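Local coordinates for protein PncC family amidohydrolase (Enterobacter asburiae, PDB 6L19) that is a CinA C-terminal (PncC) family amidohydrolase that probably deamidates nicotinamide mononucleotide, at residues K17-K22 against A160-A165; G27-T32 against Q101-I106; R69-R74 against A94-I99; V84-V89 against T138-F143; F128-R133 against V155-A160. The protein carries 3 engineered substitutions. All coordinates share one frame; numbering follows the deposited sequence.

Contact 1: residues K17-K22 against A160-A165; sequences KKLASK and AELLAA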
# COMPACT_ATOMS: atom_id res chain seq x y z
N LYS A 17 -16.05 1.10 8.61
CA LYS A 17 -17.10 0.14 8.90
C LYS A 17 -18.37 0.49 8.12
O LYS A 17 -19.04 -0.40 7.57
CB LYS A 17 -17.38 0.07 10.40
CG LYS A 17 -18.34 -1.06 10.77
CD LYS A 17 -19.34 -0.66 11.84
CE LYS A 17 -19.46 -1.72 12.95
NZ LYS A 17 -19.64 -3.12 12.45
N LYS A 18 -18.70 1.78 8.03
CA LYS A 18 -19.85 2.17 7.23
C LYS A 18 -19.60 1.91 5.75
O LYS A 18 -20.49 1.45 5.02
CB LYS A 18 -20.18 3.64 7.48
CG LYS A 18 -20.74 3.91 8.87
CD LYS A 18 -20.94 5.40 9.12
CE LYS A 18 -21.41 5.65 10.56
NZ LYS A 18 -21.64 7.10 10.84
N LEU A 19 -18.39 2.22 5.28
CA LEU A 19 -18.06 1.98 3.88
C LEU A 19 -18.10 0.49 3.55
O LEU A 19 -18.62 0.10 2.50
CB LEU A 19 -16.69 2.58 3.57
CG LEU A 19 -16.26 2.74 2.13
CD1 LEU A 19 -17.27 3.61 1.40
CD2 LEU A 19 -14.85 3.36 2.11
N ALA A 20 -17.60 -0.36 4.46
CA ALA A 20 -17.66 -1.81 4.27
C ALA A 20 -19.08 -2.28 3.99
O ALA A 20 -19.34 -3.08 3.08
CB ALA A 20 -17.09 -2.52 5.50
N SER A 21 -20.03 -1.78 4.77
CA SER A 21 -21.42 -2.20 4.60
C SER A 21 -22.02 -1.64 3.31
O SER A 21 -22.70 -2.37 2.58
CB SER A 21 -22.22 -1.80 5.85
OG SER A 21 -23.56 -1.48 5.52
N LYS A 22 -21.74 -0.37 2.98
CA LYS A 22 -22.19 0.17 1.70
C LYS A 22 -21.65 -0.64 0.52
O LYS A 22 -22.38 -0.93 -0.43
CB LYS A 22 -21.77 1.63 1.55
CG LYS A 22 -22.60 2.64 2.33
CD LYS A 22 -23.88 2.97 1.62
CE LYS A 22 -24.76 3.84 2.50
NZ LYS A 22 -25.84 4.49 1.72
N ALA A 160 -14.44 9.76 3.96
CA ALA A 160 -15.70 10.45 4.21
C ALA A 160 -16.37 10.87 2.91
O ALA A 160 -17.59 10.75 2.77
CB ALA A 160 -15.45 11.66 5.11
N GLU A 161 -15.58 11.35 1.93
CA GLU A 161 -16.16 11.76 0.66
C GLU A 161 -16.70 10.57 -0.13
O GLU A 161 -17.75 10.69 -0.78
CB GLU A 161 -15.13 12.51 -0.19
CG GLU A 161 -14.93 13.94 0.26
CD GLU A 161 -16.13 14.83 -0.05
OE1 GLU A 161 -16.48 14.97 -1.24
OE2 GLU A 161 -16.72 15.37 0.90
N LEU A 162 -16.00 9.43 -0.11
CA LEU A 162 -16.55 8.26 -0.78
C LEU A 162 -17.86 7.84 -0.12
O LEU A 162 -18.85 7.60 -0.81
CB LEU A 162 -15.55 7.09 -0.77
CG LEU A 162 -16.09 5.81 -1.42
CD1 LEU A 162 -16.63 6.08 -2.86
CD2 LEU A 162 -15.02 4.69 -1.44
N LEU A 163 -17.88 7.79 1.21
CA LEU A 163 -19.12 7.44 1.91
C LEU A 163 -20.23 8.43 1.59
O LEU A 163 -21.39 8.04 1.39
CB LEU A 163 -18.86 7.35 3.42
CG LEU A 163 -19.92 6.73 4.33
CD1 LEU A 163 -20.18 5.27 3.98
CD2 LEU A 163 -19.51 6.88 5.79
N ALA A 164 -19.90 9.72 1.50
CA ALA A 164 -20.89 10.73 1.12
C ALA A 164 -21.45 10.47 -0.28
O ALA A 164 -22.66 10.56 -0.50
CB ALA A 164 -20.29 12.12 1.19
N ALA A 165 -20.56 10.18 -1.24
CA ALA A 165 -20.98 9.89 -2.61
C ALA A 165 -21.92 8.69 -2.69
O ALA A 165 -22.70 8.60 -3.64
CB ALA A 165 -19.75 9.63 -3.48

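Contact 2: residues G27-T32 against Q101-I106; sequences GLRLTT and QADISI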
# COMPACT_ATOMS: atom_id res chain seq x y z
N GLY A 27 -21.82 -5.77 -3.62
CA GLY A 27 -20.65 -6.46 -4.14
C GLY A 27 -19.59 -5.55 -4.74
O GLY A 27 -18.81 -5.99 -5.59
N LEU A 28 -19.54 -4.28 -4.33
CA LEU A 28 -18.57 -3.35 -4.88
C LEU A 28 -17.16 -3.69 -4.41
O LEU A 28 -16.94 -4.03 -3.24
CB LEU A 28 -18.91 -1.92 -4.46
CG LEU A 28 -20.10 -1.38 -5.24
CD1 LEU A 28 -20.65 -0.13 -4.58
CD2 LEU A 28 -19.74 -1.15 -6.71
N ARG A 29 -16.20 -3.60 -5.32
CA ARG A 29 -14.80 -3.82 -5.00
C ARG A 29 -14.02 -2.51 -5.11
O ARG A 29 -14.18 -1.76 -6.08
CB ARG A 29 -14.21 -4.90 -5.92
CG ARG A 29 -15.03 -6.22 -5.91
CD ARG A 29 -14.47 -7.23 -6.92
NE ARG A 29 -14.40 -6.65 -8.26
CZ ARG A 29 -15.36 -6.75 -9.19
NH1 ARG A 29 -16.46 -7.46 -8.94
NH2 ARG A 29 -15.20 -6.15 -10.37
N LEU A 30 -13.16 -2.25 -4.12
CA LEU A 30 -12.46 -0.99 -3.93
C LEU A 30 -10.96 -1.23 -4.04
O LEU A 30 -10.45 -2.26 -3.61
CB LEU A 30 -12.78 -0.37 -2.55
CG LEU A 30 -12.01 0.87 -2.06
CD1 LEU A 30 -12.41 2.08 -2.90
CD2 LEU A 30 -12.28 1.12 -0.57
N THR A 31 -10.26 -0.25 -4.63
CA THR A 31 -8.81 -0.28 -4.73
C THR A 31 -8.32 1.15 -4.52
O THR A 31 -9.07 2.11 -4.70
CB THR A 31 -8.35 -0.82 -6.10
OG1 THR A 31 -6.92 -0.91 -6.11
CG2 THR A 31 -8.80 0.14 -7.22
N THR A 32 -7.04 1.28 -4.14
CA THR A 32 -6.48 2.59 -3.79
C THR A 32 -5.08 2.76 -4.35
O THR A 32 -4.29 1.81 -4.43
CB THR A 32 -6.40 2.80 -2.26
OG1 THR A 32 -5.59 1.77 -1.69
CG2 THR A 32 -7.76 2.79 -1.64
N GLN A 101 -8.89 -4.52 -11.27
CA GLN A 101 -10.21 -4.98 -11.71
C GLN A 101 -11.26 -4.66 -10.65
O GLN A 101 -12.04 -5.51 -10.22
CB GLN A 101 -10.18 -6.48 -12.04
CG GLN A 101 -9.26 -6.78 -13.24
CD GLN A 101 -9.24 -8.25 -13.64
OE1 GLN A 101 -9.78 -9.11 -12.95
NE2 GLN A 101 -8.59 -8.54 -14.76
N ALA A 102 -11.26 -3.41 -10.22
CA ALA A 102 -12.14 -2.98 -9.15
C ALA A 102 -13.30 -2.16 -9.70
O ALA A 102 -13.28 -1.69 -10.84
CB ALA A 102 -11.35 -2.17 -8.11
N ASP A 103 -14.33 -1.99 -8.87
CA ASP A 103 -15.44 -1.12 -9.25
C ASP A 103 -15.16 0.33 -8.93
O ASP A 103 -15.65 1.23 -9.62
CB ASP A 103 -16.71 -1.55 -8.53
CG ASP A 103 -17.12 -2.98 -8.86
OD1 ASP A 103 -17.40 -3.24 -10.05
OD2 ASP A 103 -17.14 -3.85 -7.95
N ILE A 104 -14.41 0.58 -7.87
CA ILE A 104 -14.20 1.91 -7.31
C ILE A 104 -12.73 2.06 -6.96
O ILE A 104 -12.11 1.13 -6.43
CB ILE A 104 -15.08 2.12 -6.06
CG1 ILE A 104 -16.56 2.04 -6.43
CG2 ILE A 104 -14.78 3.46 -5.38
CD1 ILE A 104 -17.48 2.18 -5.22
N SER A 105 -12.16 3.22 -7.28
CA SER A 105 -10.79 3.53 -6.90
C SER A 105 -10.72 4.91 -6.26
O SER A 105 -11.51 5.80 -6.57
CB SER A 105 -9.84 3.46 -8.11
OG SER A 105 -10.20 4.44 -9.06
N ILE A 106 -9.76 5.06 -5.35
CA ILE A 106 -9.38 6.33 -4.76
C ILE A 106 -7.92 6.55 -5.09
O ILE A 106 -7.10 5.65 -4.91
CB ILE A 106 -9.58 6.34 -3.22
CG1 ILE A 106 -11.00 5.93 -2.83
CG2 ILE A 106 -9.23 7.71 -2.64
CD1 ILE A 106 -11.14 5.66 -1.30

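Contact 3: residues R69-R74 against A94-I99; sequences RILGVR and ASIRDI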
# COMPACT_ATOMS: atom_id res chain seq x y z
N ARG A 69 5.27 5.02 -14.89
CA ARG A 69 5.50 3.65 -15.34
C ARG A 69 4.49 2.67 -14.75
O ARG A 69 4.03 1.76 -15.44
CB ARG A 69 6.92 3.20 -14.99
CG ARG A 69 7.96 3.99 -15.79
CD ARG A 69 9.38 3.46 -15.62
NE ARG A 69 10.34 4.42 -16.17
CZ ARG A 69 10.55 4.59 -17.47
NH1 ARG A 69 9.88 3.84 -18.34
NH2 ARG A 69 11.43 5.49 -17.91
N ILE A 70 4.13 2.82 -13.47
CA ILE A 70 3.26 1.83 -12.86
C ILE A 70 1.79 2.17 -13.07
O ILE A 70 0.97 1.29 -13.34
CB ILE A 70 3.60 1.68 -11.37
CG1 ILE A 70 4.98 1.06 -11.25
CG2 ILE A 70 2.55 0.81 -10.69
CD1 ILE A 70 5.52 1.14 -9.91
N LEU A 71 1.43 3.45 -12.94
CA LEU A 71 0.04 3.87 -13.11
C LEU A 71 -0.23 4.48 -14.47
O LEU A 71 -1.34 4.96 -14.71
CB LEU A 71 -0.35 4.85 -12.00
CG LEU A 71 -0.39 4.17 -10.63
CD1 LEU A 71 -0.59 5.19 -9.53
CD2 LEU A 71 -1.50 3.10 -10.64
N GLY A 72 0.75 4.50 -15.37
CA GLY A 72 0.47 4.98 -16.71
C GLY A 72 0.10 6.44 -16.80
O GLY A 72 -0.50 6.86 -17.79
N VAL A 73 0.44 7.25 -15.78
CA VAL A 73 0.22 8.69 -15.90
C VAL A 73 1.05 9.21 -17.07
O VAL A 73 2.21 8.83 -17.25
CB VAL A 73 0.58 9.39 -14.57
CG1 VAL A 73 0.56 10.91 -14.73
CG2 VAL A 73 -0.38 8.95 -13.46
N ARG A 74 0.45 10.06 -17.90
CA ARG A 74 1.12 10.54 -19.11
C ARG A 74 2.24 11.53 -18.75
O ARG A 74 2.07 12.37 -17.86
CB ARG A 74 0.12 11.24 -20.04
CG ARG A 74 -1.03 10.36 -20.55
CD ARG A 74 -0.52 9.39 -21.62
NE ARG A 74 0.35 10.06 -22.61
CZ ARG A 74 1.22 9.43 -23.42
NH1 ARG A 74 1.36 8.11 -23.38
NH2 ARG A 74 1.95 10.15 -24.26
N ALA A 94 -8.03 5.96 -12.64
CA ALA A 94 -8.41 5.11 -13.77
C ALA A 94 -7.51 3.89 -13.87
O ALA A 94 -8.00 2.76 -14.02
CB ALA A 94 -8.36 5.93 -15.07
N SER A 95 -6.19 4.09 -13.79
CA SER A 95 -5.26 2.97 -13.97
C SER A 95 -5.38 1.95 -12.85
O SER A 95 -5.44 0.74 -13.12
CB SER A 95 -3.81 3.47 -14.06
OG SER A 95 -3.67 4.37 -15.15
N ILE A 96 -5.35 2.39 -11.59
CA ILE A 96 -5.39 1.42 -10.50
C ILE A 96 -6.71 0.65 -10.52
O ILE A 96 -6.74 -0.55 -10.20
CB ILE A 96 -5.15 2.10 -9.13
CG1 ILE A 96 -4.87 1.04 -8.05
CG2 ILE A 96 -6.37 2.97 -8.71
CD1 ILE A 96 -3.59 0.21 -8.30
N ARG A 97 -7.80 1.30 -10.90
CA ARG A 97 -9.07 0.58 -11.05
C ARG A 97 -8.95 -0.54 -12.07
O ARG A 97 -9.45 -1.65 -11.84
CB ARG A 97 -10.20 1.53 -11.44
CG ARG A 97 -11.55 0.91 -11.17
CD ARG A 97 -12.68 1.90 -11.28
NE ARG A 97 -13.05 2.14 -12.67
CZ ARG A 97 -13.92 1.41 -13.36
NH1 ARG A 97 -14.54 0.37 -12.80
NH2 ARG A 97 -14.19 1.74 -14.61
N ASP A 98 -8.28 -0.28 -13.19
CA ASP A 98 -8.10 -1.35 -14.18
C ASP A 98 -7.12 -2.41 -13.67
O ASP A 98 -7.37 -3.61 -13.84
CB ASP A 98 -7.61 -0.78 -15.50
CG ASP A 98 -7.46 -1.85 -16.56
OD1 ASP A 98 -8.49 -2.22 -17.17
OD2 ASP A 98 -6.34 -2.35 -16.74
N ILE A 99 -6.01 -1.99 -13.06
CA ILE A 99 -5.03 -2.95 -12.56
C ILE A 99 -5.67 -3.89 -11.54
O ILE A 99 -5.41 -5.09 -11.52
CB ILE A 99 -3.84 -2.20 -11.95
CG1 ILE A 99 -3.04 -1.51 -13.06
CG2 ILE A 99 -2.98 -3.16 -11.11
CD1 ILE A 99 -2.02 -0.47 -12.53

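Contact 4: residues V84-V89 against T138-F143; sequences VSEQTV and TRTMLF. Engineered in segment 138-143: M141 (natural residue Val).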
# COMPACT_ATOMS: atom_id res chain seq x y z
N VAL A 84 0.87 16.70 -8.35
CA VAL A 84 -0.15 17.15 -7.40
C VAL A 84 -1.13 18.00 -8.20
O VAL A 84 -0.99 19.22 -8.32
CB VAL A 84 0.45 17.89 -6.22
CG1 VAL A 84 -0.68 18.36 -5.27
CG2 VAL A 84 1.45 17.00 -5.50
N SER A 85 -2.17 17.35 -8.71
CA SER A 85 -3.13 17.99 -9.59
C SER A 85 -4.28 17.02 -9.75
O SER A 85 -4.12 15.81 -9.59
CB SER A 85 -2.51 18.35 -10.95
OG SER A 85 -2.23 17.19 -11.72
N GLU A 86 -5.45 17.58 -10.07
CA GLU A 86 -6.63 16.77 -10.33
C GLU A 86 -6.49 15.96 -11.61
O GLU A 86 -7.05 14.87 -11.71
CB GLU A 86 -7.88 17.67 -10.35
CG GLU A 86 -8.10 18.28 -8.94
CD GLU A 86 -9.41 19.04 -8.76
OE1 GLU A 86 -10.28 19.01 -9.65
OE2 GLU A 86 -9.57 19.67 -7.69
N GLN A 87 -5.72 16.47 -12.59
CA GLN A 87 -5.46 15.71 -13.80
C GLN A 87 -4.66 14.44 -13.49
O GLN A 87 -4.99 13.35 -13.95
CB GLN A 87 -4.70 16.58 -14.81
CG GLN A 87 -5.54 17.70 -15.43
CD GLN A 87 -5.56 18.95 -14.57
OE1 GLN A 87 -5.06 18.96 -13.43
NE2 GLN A 87 -6.14 20.01 -15.10
N THR A 88 -3.60 14.57 -12.68
CA THR A 88 -2.78 13.41 -12.36
C THR A 88 -3.57 12.36 -11.56
O THR A 88 -3.49 11.17 -11.87
CB THR A 88 -1.54 13.85 -11.60
OG1 THR A 88 -0.69 14.55 -12.52
CG2 THR A 88 -0.79 12.63 -11.02
N VAL A 89 -4.35 12.79 -10.56
CA VAL A 89 -5.06 11.79 -9.74
C VAL A 89 -6.19 11.13 -10.54
O VAL A 89 -6.51 9.96 -10.30
CB VAL A 89 -5.60 12.37 -8.42
CG1 VAL A 89 -4.46 12.60 -7.41
CG2 VAL A 89 -6.40 13.66 -8.65
N THR A 138 -13.18 14.80 -8.54
CA THR A 138 -11.89 15.21 -8.00
C THR A 138 -12.07 16.40 -7.07
O THR A 138 -13.03 17.18 -7.21
CB THR A 138 -10.88 15.60 -9.10
OG1 THR A 138 -11.40 16.72 -9.83
CG2 THR A 138 -10.58 14.44 -10.06
N ARG A 139 -11.14 16.55 -6.13
CA ARG A 139 -11.13 17.72 -5.27
C ARG A 139 -9.71 17.99 -4.81
O ARG A 139 -8.86 17.10 -4.78
CB ARG A 139 -12.05 17.55 -4.06
CG ARG A 139 -13.39 18.26 -4.22
CD ARG A 139 -14.54 17.35 -3.83
NE ARG A 139 -15.84 17.91 -4.18
CZ ARG A 139 -16.32 17.98 -5.42
NH1 ARG A 139 -15.60 17.53 -6.44
NH2 ARG A 139 -17.52 18.49 -5.64
N THR A 140 -9.48 19.25 -4.46
CA THR A 140 -8.21 19.70 -3.91
C THR A 140 -8.47 20.30 -2.53
O THR A 140 -9.43 21.05 -2.34
CB THR A 140 -7.52 20.73 -4.82
OG1 THR A 140 -7.30 20.14 -6.11
CG2 THR A 140 -6.19 21.17 -4.23
N MET A 141 -7.63 19.94 -1.56
CA MET A 141 -7.77 20.44 -0.20
C MET A 141 -6.42 20.98 0.25
O MET A 141 -5.37 20.48 -0.16
CB MET A 141 -8.21 19.33 0.77
CG MET A 141 -9.62 18.80 0.58
SD MET A 141 -10.96 19.99 0.70
CE MET A 141 -11.26 19.87 2.44
N LEU A 142 -6.46 22.00 1.10
CA LEU A 142 -5.26 22.44 1.79
C LEU A 142 -5.43 22.12 3.27
O LEU A 142 -6.33 22.65 3.92
CB LEU A 142 -5.01 23.93 1.56
CG LEU A 142 -3.82 24.45 2.37
CD1 LEU A 142 -2.53 23.85 1.85
CD2 LEU A 142 -3.78 25.97 2.30
N PHE A 143 -4.59 21.22 3.79
CA PHE A 143 -4.67 20.76 5.17
C PHE A 143 -3.60 21.43 6.01
O PHE A 143 -2.43 21.47 5.62
CB PHE A 143 -4.51 19.24 5.26
CG PHE A 143 -5.63 18.47 4.61
CD1 PHE A 143 -6.91 18.56 5.11
CD2 PHE A 143 -5.38 17.67 3.50
CE1 PHE A 143 -7.95 17.83 4.52
CE2 PHE A 143 -6.41 16.93 2.90
CZ PHE A 143 -7.70 17.02 3.41
O HOH W 1 -13.63 19.08 -9.26

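Contact 5: residues F128-R133 against V155-A160; sequences FAWNIR and VHFSLA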
# COMPACT_ATOMS: atom_id res chain seq x y z
N PHE A 128 -7.33 14.66 -4.74
CA PHE A 128 -8.07 13.42 -4.58
C PHE A 128 -8.85 13.13 -5.84
O PHE A 128 -9.40 14.05 -6.45
CB PHE A 128 -9.07 13.52 -3.42
CG PHE A 128 -8.44 13.81 -2.07
CD1 PHE A 128 -8.14 15.12 -1.70
CD2 PHE A 128 -8.18 12.78 -1.18
CE1 PHE A 128 -7.57 15.39 -0.45
CE2 PHE A 128 -7.60 13.03 0.06
CZ PHE A 128 -7.30 14.35 0.44
N ALA A 129 -8.93 11.85 -6.22
CA ALA A 129 -9.88 11.40 -7.23
C ALA A 129 -10.62 10.19 -6.70
O ALA A 129 -10.02 9.32 -6.06
CB ALA A 129 -9.19 11.04 -8.58
N TRP A 130 -11.92 10.14 -6.96
CA TRP A 130 -12.74 8.97 -6.70
C TRP A 130 -13.36 8.55 -8.02
O TRP A 130 -14.12 9.32 -8.62
CB TRP A 130 -13.84 9.26 -5.67
CG TRP A 130 -13.36 9.80 -4.34
CD1 TRP A 130 -13.18 9.09 -3.18
CD2 TRP A 130 -13.05 11.17 -4.02
NE1 TRP A 130 -12.75 9.93 -2.17
CE2 TRP A 130 -12.67 11.21 -2.66
CE3 TRP A 130 -13.05 12.36 -4.76
CZ2 TRP A 130 -12.29 12.40 -2.03
CZ3 TRP A 130 -12.69 13.53 -4.13
CH2 TRP A 130 -12.31 13.55 -2.77
N ASN A 131 -13.02 7.36 -8.49
CA ASN A 131 -13.57 6.81 -9.73
C ASN A 131 -14.56 5.72 -9.30
O ASN A 131 -14.15 4.69 -8.76
CB ASN A 131 -12.46 6.26 -10.62
CG ASN A 131 -12.98 5.69 -11.95
OD1 ASN A 131 -14.08 5.15 -12.01
ND2 ASN A 131 -12.18 5.81 -13.00
N ILE A 132 -15.85 5.98 -9.50
CA ILE A 132 -16.92 5.06 -9.12
C ILE A 132 -17.50 4.51 -10.42
O ILE A 132 -18.24 5.21 -11.13
CB ILE A 132 -18.00 5.75 -8.28
CG1 ILE A 132 -17.41 6.27 -6.96
CG2 ILE A 132 -19.18 4.79 -8.05
CD1 ILE A 132 -18.33 7.23 -6.22
N ARG A 133 -17.12 3.27 -10.75
CA ARG A 133 -17.54 2.60 -11.99
C ARG A 133 -17.52 3.53 -13.19
O ARG A 133 -18.50 3.69 -13.92
CB ARG A 133 -18.92 1.96 -11.80
CG ARG A 133 -18.81 0.79 -10.81
CD ARG A 133 -20.04 -0.06 -10.65
NE ARG A 133 -20.71 -0.44 -11.89
CZ ARG A 133 -20.36 -1.45 -12.67
NH1 ARG A 133 -19.29 -2.19 -12.38
NH2 ARG A 133 -21.07 -1.71 -13.76
N VAL A 155 -6.45 10.90 4.74
CA VAL A 155 -7.08 9.58 4.83
C VAL A 155 -8.55 9.72 5.22
O VAL A 155 -9.44 9.11 4.62
CB VAL A 155 -6.33 8.68 5.84
CG1 VAL A 155 -7.15 7.43 6.15
CG2 VAL A 155 -4.94 8.32 5.35
N HIS A 156 -8.83 10.52 6.25
CA HIS A 156 -10.20 10.69 6.71
C HIS A 156 -11.08 11.29 5.61
O HIS A 156 -12.21 10.85 5.39
CB HIS A 156 -10.20 11.58 7.96
CG HIS A 156 -11.51 11.63 8.68
ND1 HIS A 156 -12.54 12.47 8.31
CD2 HIS A 156 -11.96 10.95 9.77
CE1 HIS A 156 -13.56 12.30 9.13
NE2 HIS A 156 -13.24 11.38 10.02
N PHE A 157 -10.55 12.30 4.91
CA PHE A 157 -11.35 12.97 3.88
C PHE A 157 -11.63 12.04 2.71
O PHE A 157 -12.75 12.00 2.19
CB PHE A 157 -10.60 14.23 3.43
CG PHE A 157 -11.32 15.03 2.37
CD1 PHE A 157 -12.38 15.85 2.70
CD2 PHE A 157 -10.89 14.99 1.06
CE1 PHE A 157 -13.03 16.62 1.72
CE2 PHE A 157 -11.52 15.76 0.08
CZ PHE A 157 -12.59 16.57 0.41
N SER A 158 -10.62 11.27 2.28
CA SER A 158 -10.82 10.36 1.15
C SER A 158 -11.94 9.37 1.45
O SER A 158 -12.73 9.02 0.55
CB SER A 158 -9.51 9.64 0.84
OG SER A 158 -9.19 8.67 1.83
N LEU A 159 -12.05 8.93 2.70
CA LEU A 159 -13.08 7.95 3.07
C LEU A 159 -14.43 8.61 3.29
O LEU A 159 -15.47 8.08 2.86
CB LEU A 159 -12.67 7.19 4.35
CG LEU A 159 -11.42 6.30 4.24
CD1 LEU A 159 -10.91 5.87 5.62
CD2 LEU A 159 -11.74 5.07 3.38
N ALA A 160 -14.44 9.76 3.96
CA ALA A 160 -15.70 10.45 4.21
C ALA A 160 -16.37 10.87 2.91
O ALA A 160 -17.59 10.75 2.77
CB ALA A 160 -15.45 11.66 5.11

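Contact 1: residues K17-K22 against A160-A165
L19 and L163 mark the closest point of two helix segments, 17-22 and 160-165, whose axes approach to 10.0 Å with their N-to-C directions 37° apart, a splayed parallel pair. L163 does most of the touching: its two methyls part over the K18 turn, CD1 lying 3.8 Å from the backbone N of L19 and CD2 3.7 Å from CB of K18. K22 closes over the same leucine from the next turn, its CG 3.9 Å from L163 CD1. Deeper in, L19 and L162 cross at about a right angle, with L19 CD1 3.8 Å from L162 CG; L19 reaches across because its CG is anti to the backbone N (chi1 -166°). The lysine amines turn to polar partners beyond the interface, K18 NZ to N10 OD1 and K22 NZ to L166 O. This is plain helix-helix packing: L162 continues inward onto I104 and I106 of strand 104-110 and onto W130 and I132 of strand 125-132, while L163 also packs on L15 of helix 12-25.

Contact 2: residues G27-T32 against Q101-I106
Parallel strands 30-35 and 104-110 pair at the middle of the mixed sheet, and R29 and D103 join the loops that lead into them. L30, T31 and T32 stand in register with I104, S105 and I106: T31 N donates to I104 O (2.9 Å) and T31 O accepts from I106 N. Just before the strands, R29 O takes two donors, D103 N at 2.8 Å and I104 N at 3.0 Å. D103 answers through OD2, whose anti lone pair receives R29 N at 2.8 Å. The same oxygen lies over the centre of one face of the R29 guanidinium; the ion pair is long and out of plane, with no N-H directed at the carboxylate. In its own plane the guanidinium grips Q101 O side-on, with R29 NE at 3.3 Å and NH2 at 3.2 Å. Apolar contacts flank the pairing: L30 CD1 meets I104 CG2 at 3.7 Å, and T31 CG2 meets A102 CB on the other face of the sheet. D103 OD1 forms a salt bridge with R133. The face of L30, I104 and I106 lies under L162 of helix 147-165, and the face of T31 and S105 under I96 of helix 86-100.

Contact 3: residues R69-R74 against A94-I99
L71 carries this contact against I96 and I99, where the last part of helix 64-71 meets the side of helix 86-100 in the alpha/beta fold. L71 lays CD2 on the helix surface, 4.0 Å from I96 N, 4.1 Å from I96 CB and 4.1 Å from I99 CD1. The side chains of L71 and I99 cross at about a right angle. S95 stands beside them in a second, less certain role. Its OG is set anti to its own carbonyl carbon (chi1 -59°) and lies near two carbonyl oxygens, L71 O across the contact and E91 O one turn earlier in its own helix. The single hydroxyl proton can serve these two only in turn or shared, and the approach to L71 O is too short to trust in detail. G72, with positive phi, leaves helical geometry. Further out, L71 packs on L59 and A33, and I96 on T31 and A33, so that the two helices meet above strands 30-35 and 55-61. The second subunit borders the outer part: I99 O accepts a hydrogen bond from R69 of that subunit, I99 packs on its I70, and I70 packs on its V57. On this side, within the chain, I99 CD1 comes 3.6 Å from the carbonyl oxygen I70 O.

Contact 4: residues V84-V89 against T138-F143
E86 reaches from the first turn of helix 86-100 to T138 and T140 on strand 135-142, and its carboxylate takes one threonine hydroxyl on each oxygen. T138 OG1 donates to E86 OE1 at 2.6 Å, coming from above the carboxylate plane, 61° out of it. T140 OG1 donates to E86 OE2 at 2.8 Å on the anti lone pair, the one turned away from the other oxygen. The chain is extended beyond CG (chi2 -172°), which carries the carboxylate to the strand, and the two bonds fix its rotation. This polar grip is the tight part. Apolar packing is slight by comparison: V89 CG2 stands 4.5 Å from T138 CG2. Toward solvent, a water donates to T138 O at 2.9 Å and only weakly to E86 OE1 at 3.4 Å. The helix start itself is held by S85, whose OG accepts from T88 N at 3.1 Å. The arrangement is that of an N-capped helix laid against a sheet, its first-turn glutamate bound to the edge strand within the chain, 135-142.

Contact 5: residues F128-R133 against V155-A160
F128 and W130 both set CG anti to their carbonyl carbons, which gives their rings a similar lie, and their spacing of two residues along strand 125-132 puts both on the side of helix 147-165; F157 answers with CG anti to the backbone N (chi1 -180°). The edge of F157 comes down on the face of F128, CD2 standing over the ring centre and 3.7 Å from F128 CE1. The ring centroids are 5.0 Å apart and the planes at 65°, an edge-to-face pair. F157 CE2 also lies 3.7 Å from W130 CH2, at the indole edge, so one phenylalanine ring touches both strand residues and completes an aromatic cluster. Its place is the face of the mixed sheet covered by helix 147-165, which packs here over the antiparallel strand 125-132. The indole adds a polar tie: W130 NE1 donates to S158 O at 2.9 Å, with an N-H...O angle of 161°. That oxygen lies near the indole plane and receives the proton on a lone pair in its own carbonyl plane. S158 CB lies beside the F128 ring, 4.0 Å from F128 CD2, while S158 OG turns back to V155 O at 2.8 Å. V155 O thus accepts both this hydroxyl and L159 N, from the same face of its plane. Beyond the cluster, F128 packs on I108 and A154, W130 on I106 and L162, and F157 on the engineered M141.

Overall arrangement
Contacts 4 and 5 join helices to the sheet on its two faces, contact 2 pairs two of its strands, and contacts 1 and 3 pack helix on helix. Contacts 1 and 5 share helix 147-165, with centres about 9 Å apart, and E161 CB packs on W130 CZ2 at 3.4 Å. L162 continues that layer onto contact 2, its CD2 lying 4.0 Å from L30 CD1. On the opposite face, contacts 3 and 4 both use helix 86-100; I96 touches T31 and S105 of contact 2. S105 N meets N131 O between contacts 2 and 5, and R139 O meets F128 N between contacts 4 and 5. The bound sodium ion lies about 12 Å from the side chains of V89 and F128.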